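PDB 3BJE: nucleoside phosphorylase, putative from Trypanosoma brucei, which acts as a homodimeric uridine phosphorylase, using phosphate to cleave uridine into uracil and ribose 1-phosphate. Local coordinates for residues Ile102-Ile107 / Cys299-Met304. Numbering follows the deposited sequence.
Sequences IVLNEI and CYLSDM
Leu104 and Leu301 lie at the closest approach of two helical segments, 102-107 and 299-304, which run in the same general direction with the CA atoms of these two leucines 7.5 Å apart. No hydrogen bond crosses between the segments, and Leu104 carries the contact by reaching into the angle between Leu301 and Ser302. Its chain is extended at the second torsion, with CD1 anti to CA (chi2 176°), and this directs that methyl toward the other helix. Leu104 CD1 meets the base of the opposing leucine, 3.7 Å from Leu301 CB, and the two side chains cross at a slant. The same methyl sits 3.7 Å from Ser302 OG, while the other branch, Leu104 CD2, is 3.9 Å from that oxygen, so both methyls of the fork rest against the serine hydroxyl. Ser302 OG is hydrogen-bonded to Ile298 O one turn earlier in its own helix, which satisfies this buried hydroxyl while the leucine methyls lie against it. All three touching residues are buried, but the interface is small, with 133 Å² buried in total. The contact joins helix 97-112, whose first turn holds Asp98 and Asn99, two of the residues of the calcium site, to helix 295-305, which follows strand 284-292 in this phosphorylase fold. Leu104 also packs on Phe48 of strand 45-49 and Cys299 on Ser209 of strand 207-210, while Phe261 of the second subunit packs on Leu301 and Asn105, so strands of the same chain and the dimer partner both border the helix pair.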
ATOM      1  N   ILE A 102      -0.540   5.716   6.929  1.00 15.84           N
ATOM      2  CA  ILE A 102       0.003   5.219   8.187  1.00 14.32           C
ATOM      3  C   ILE A 102       1.096   6.140   8.727  1.00 16.62           C
ATOM      4  O   ILE A 102       1.057   6.611   9.866  1.00 16.15           O
ATOM      5  CB  ILE A 102       0.556   3.804   8.000  1.00 15.77           C
ATOM      6  CG1 ILE A 102      -0.605   2.817   7.850  1.00 16.09           C
ATOM      7  CG2 ILE A 102       1.440   3.407   9.207  1.00 17.90           C
ATOM      8  CD1 ILE A 102      -0.183   1.429   7.392  1.00 18.45           C
ATOM      9  N   VAL A 103       2.106   6.383   7.913  1.00 15.63           N
ATOM     10  CA  VAL A 103       3.270   7.113   8.385  1.00 15.87           C
ATOM     11  C   VAL A 103       2.942   8.574   8.738  1.00 17.21           C
ATOM     12  O   VAL A 103       3.466   9.107   9.737  1.00 17.52           O
ATOM     13  CB  VAL A 103       4.413   7.009   7.353  1.00 15.56           C
ATOM     14  CG1 VAL A 103       5.613   7.877   7.757  1.00 19.73           C
ATOM     15  CG2 VAL A 103       4.865   5.550   7.236  1.00 18.06           C
ATOM     16  N   LEU A 104       2.134   9.252   7.911  1.00 15.92           N
ATOM     17  CA  LEU A 104       1.762  10.633   8.243  1.00 15.79           C
ATOM     18  C   LEU A 104       0.920  10.742   9.523  1.00 16.50           C
ATOM     19  O   LEU A 104       1.095  11.707  10.283  1.00 18.42           O
ATOM     20  CB  LEU A 104       1.063  11.346   7.086  1.00 16.51           C
ATOM     21  CG  LEU A 104       1.991  11.857   5.981  1.00 16.03           C
ATOM     22  CD1 LEU A 104       1.118  12.441   4.871  1.00 18.35           C
ATOM     23  CD2 LEU A 104       3.007  12.874   6.476  1.00 19.88           C
ATOM     24  N   ASN A 105       0.011   9.798   9.780  1.00 16.32           N
ATOM     25  CA  ASN A 105      -0.724   9.799  11.054  1.00 15.90           C
ATOM     26  C   ASN A 105       0.231   9.665  12.237  1.00 16.76           C
ATOM     27  O   ASN A 105       0.075  10.353  13.252  1.00 17.52           O
ATOM     28  CB  ASN A 105      -1.738   8.653  11.082  1.00 16.22           C
ATOM     29  CG  ASN A 105      -3.085   9.066  10.558  1.00 17.50           C
ATOM     30  OD1 ASN A 105      -3.929   9.512  11.337  1.00 17.37           O
ATOM     31  ND2 ASN A 105      -3.289   8.954   9.245  1.00 16.77           N
ATOM     32  N   GLU A 106       1.230   8.801  12.087  1.00 16.65           N
ATOM     33  CA  GLU A 106       2.165   8.558  13.165  1.00 16.52           C
ATOM     34  C   GLU A 106       3.125   9.733  13.366  1.00 15.75           C
ATOM     35  O   GLU A 106       3.389  10.106  14.510  1.00 17.26           O
ATOM     36  CB  GLU A 106       2.852   7.199  12.981  1.00 16.71           C
ATOM     37  CG  GLU A 106       1.818   6.080  13.039  1.00 16.27           C
ATOM     38  CD  GLU A 106       2.376   4.681  12.931  1.00 16.23           C
ATOM     39  OE1 GLU A 106       3.603   4.509  12.814  1.00 20.78           O
ATOM     40  OE2 GLU A 106       1.568   3.734  12.962  1.00 16.46           O
ATOM     41  N   ILE A 107       3.585  10.344  12.272  1.00 15.78           N
ATOM     42  CA  ILE A 107       4.354  11.602  12.374  1.00 16.41           C
ATOM     43  C   ILE A 107       3.520  12.691  13.078  1.00 15.66           C
ATOM     44  O   ILE A 107       4.022  13.436  13.933  1.00 16.36           O
ATOM     45  CB  ILE A 107       4.835  12.086  10.983  1.00 16.60           C
ATOM     46  CG1 ILE A 107       5.962  11.180  10.454  1.00 17.53           C
ATOM     47  CG2 ILE A 107       5.285  13.569  11.036  1.00 18.15           C
ATOM     48  CD1 ILE A 107       6.227  11.356   8.946  1.00 18.75           C
ATOM     49  N   CYS A 299       0.660  14.816  -0.494  1.00 18.69           N
ATOM     50  CA  CYS A 299       0.243  16.200  -0.669  1.00 17.50           C
ATOM     51  C   CYS A 299      -1.064  16.522   0.076  1.00 15.59           C
ATOM     52  O   CYS A 299      -1.185  17.543   0.759  1.00 16.54           O
ATOM     53  CB  CYS A 299       0.108  16.518  -2.152  1.00 18.22           C
ATOM     54  SG  CYS A 299       1.709  16.593  -2.998  1.00 20.02           S
ATOM     55  N   TYR A 300      -2.057  15.671  -0.105  1.00 16.71           N
ATOM     56  CA  TYR A 300      -3.378  15.923   0.473  1.00 16.80           C
ATOM     57  C   TYR A 300      -3.384  15.894   1.996  1.00 17.45           C
ATOM     58  O   TYR A 300      -3.906  16.806   2.648  1.00 17.52           O
ATOM     59  CB  TYR A 300      -4.396  14.917  -0.064  1.00 18.53           C
ATOM     60  CG  TYR A 300      -5.807  15.223   0.392  1.00 17.50           C
ATOM     61  CD1 TYR A 300      -6.664  16.002  -0.372  1.00 18.44           C
ATOM     62  CD2 TYR A 300      -6.271  14.752   1.611  1.00 18.29           C
ATOM     63  CE1 TYR A 300      -7.947  16.299   0.074  1.00 19.25           C
ATOM     64  CE2 TYR A 300      -7.553  15.031   2.066  1.00 17.07           C
ATOM     65  CZ  TYR A 300      -8.386  15.821   1.295  1.00 20.32           C
ATOM     66  OH  TYR A 300      -9.655  16.116   1.726  1.00 21.02           O
ATOM     67  N   LEU A 301      -2.841  14.830   2.562  1.00 17.43           N
ATOM     68  CA  LEU A 301      -2.870  14.664   4.010  1.00 18.49           C
ATOM     69  C   LEU A 301      -1.928  15.686   4.682  1.00 20.20           C
ATOM     70  O   LEU A 301      -2.284  16.229   5.727  1.00 19.88           O
ATOM     71  CB  LEU A 301      -2.468  13.247   4.366  1.00 18.01           C
ATOM     72  CG  LEU A 301      -3.459  12.156   3.909  1.00 18.78           C
ATOM     73  CD1 LEU A 301      -2.934  10.769   4.253  1.00 19.32           C
ATOM     74  CD2 LEU A 301      -4.820  12.317   4.579  1.00 18.93           C
ATOM     75  N   SER A 302      -0.774  15.987   4.064  1.00 18.58           N
ATOM     76  CA  SER A 302       0.130  17.008   4.628  1.00 17.06           C
ATOM     77  C   SER A 302      -0.552  18.372   4.622  1.00 17.75           C
ATOM     78  O   SER A 302      -0.523  19.103   5.636  1.00 18.70           O
ATOM     79  CB  SER A 302       1.476  17.058   3.896  1.00 17.46           C
ATOM     80  OG  SER A 302       2.179  15.842   4.046  1.00 18.94           O
ATOM     81  N   ASP A 303      -1.165  18.727   3.492  1.00 18.12           N
ATOM     82  CA  ASP A 303      -1.836  20.009   3.399  1.00 17.93           C
ATOM     83  C   ASP A 303      -2.955  20.098   4.430  1.00 17.78           C
ATOM     84  O   ASP A 303      -3.147  21.143   5.051  1.00 19.24           O
ATOM     85  CB  ASP A 303      -2.364  20.267   1.988  1.00 16.63           C
ATOM     86  CG  ASP A 303      -3.270  21.468   1.933  1.00 18.61           C
ATOM     87  OD1 ASP A 303      -2.743  22.606   1.829  1.00 21.60           O
ATOM     88  OD2 ASP A 303      -4.502  21.285   2.039  1.00 21.21           O
ATOM     89  N   MET A 304      -3.683  19.000   4.614  1.00 17.57           N
ATOM     90  CA  MET A 304      -4.757  18.956   5.604  1.00 17.65           C
ATOM     91  C   MET A 304      -4.236  19.292   7.008  1.00 17.74           C
ATOM     92  O   MET A 304      -4.923  19.986   7.768  1.00 19.65           O
ATOM     93  CB  MET A 304      -5.461  17.595   5.578  1.00 16.52           C
ATOM     94  CG  MET A 304      -6.509  17.405   6.669  1.00 15.84           C
ATOM     95  SD  MET A 304      -7.554  16.005   6.270  1.00 18.57           S
ATOM     96  CE  MET A 304      -8.675  16.818   5.128  1.00 20.44           C
TER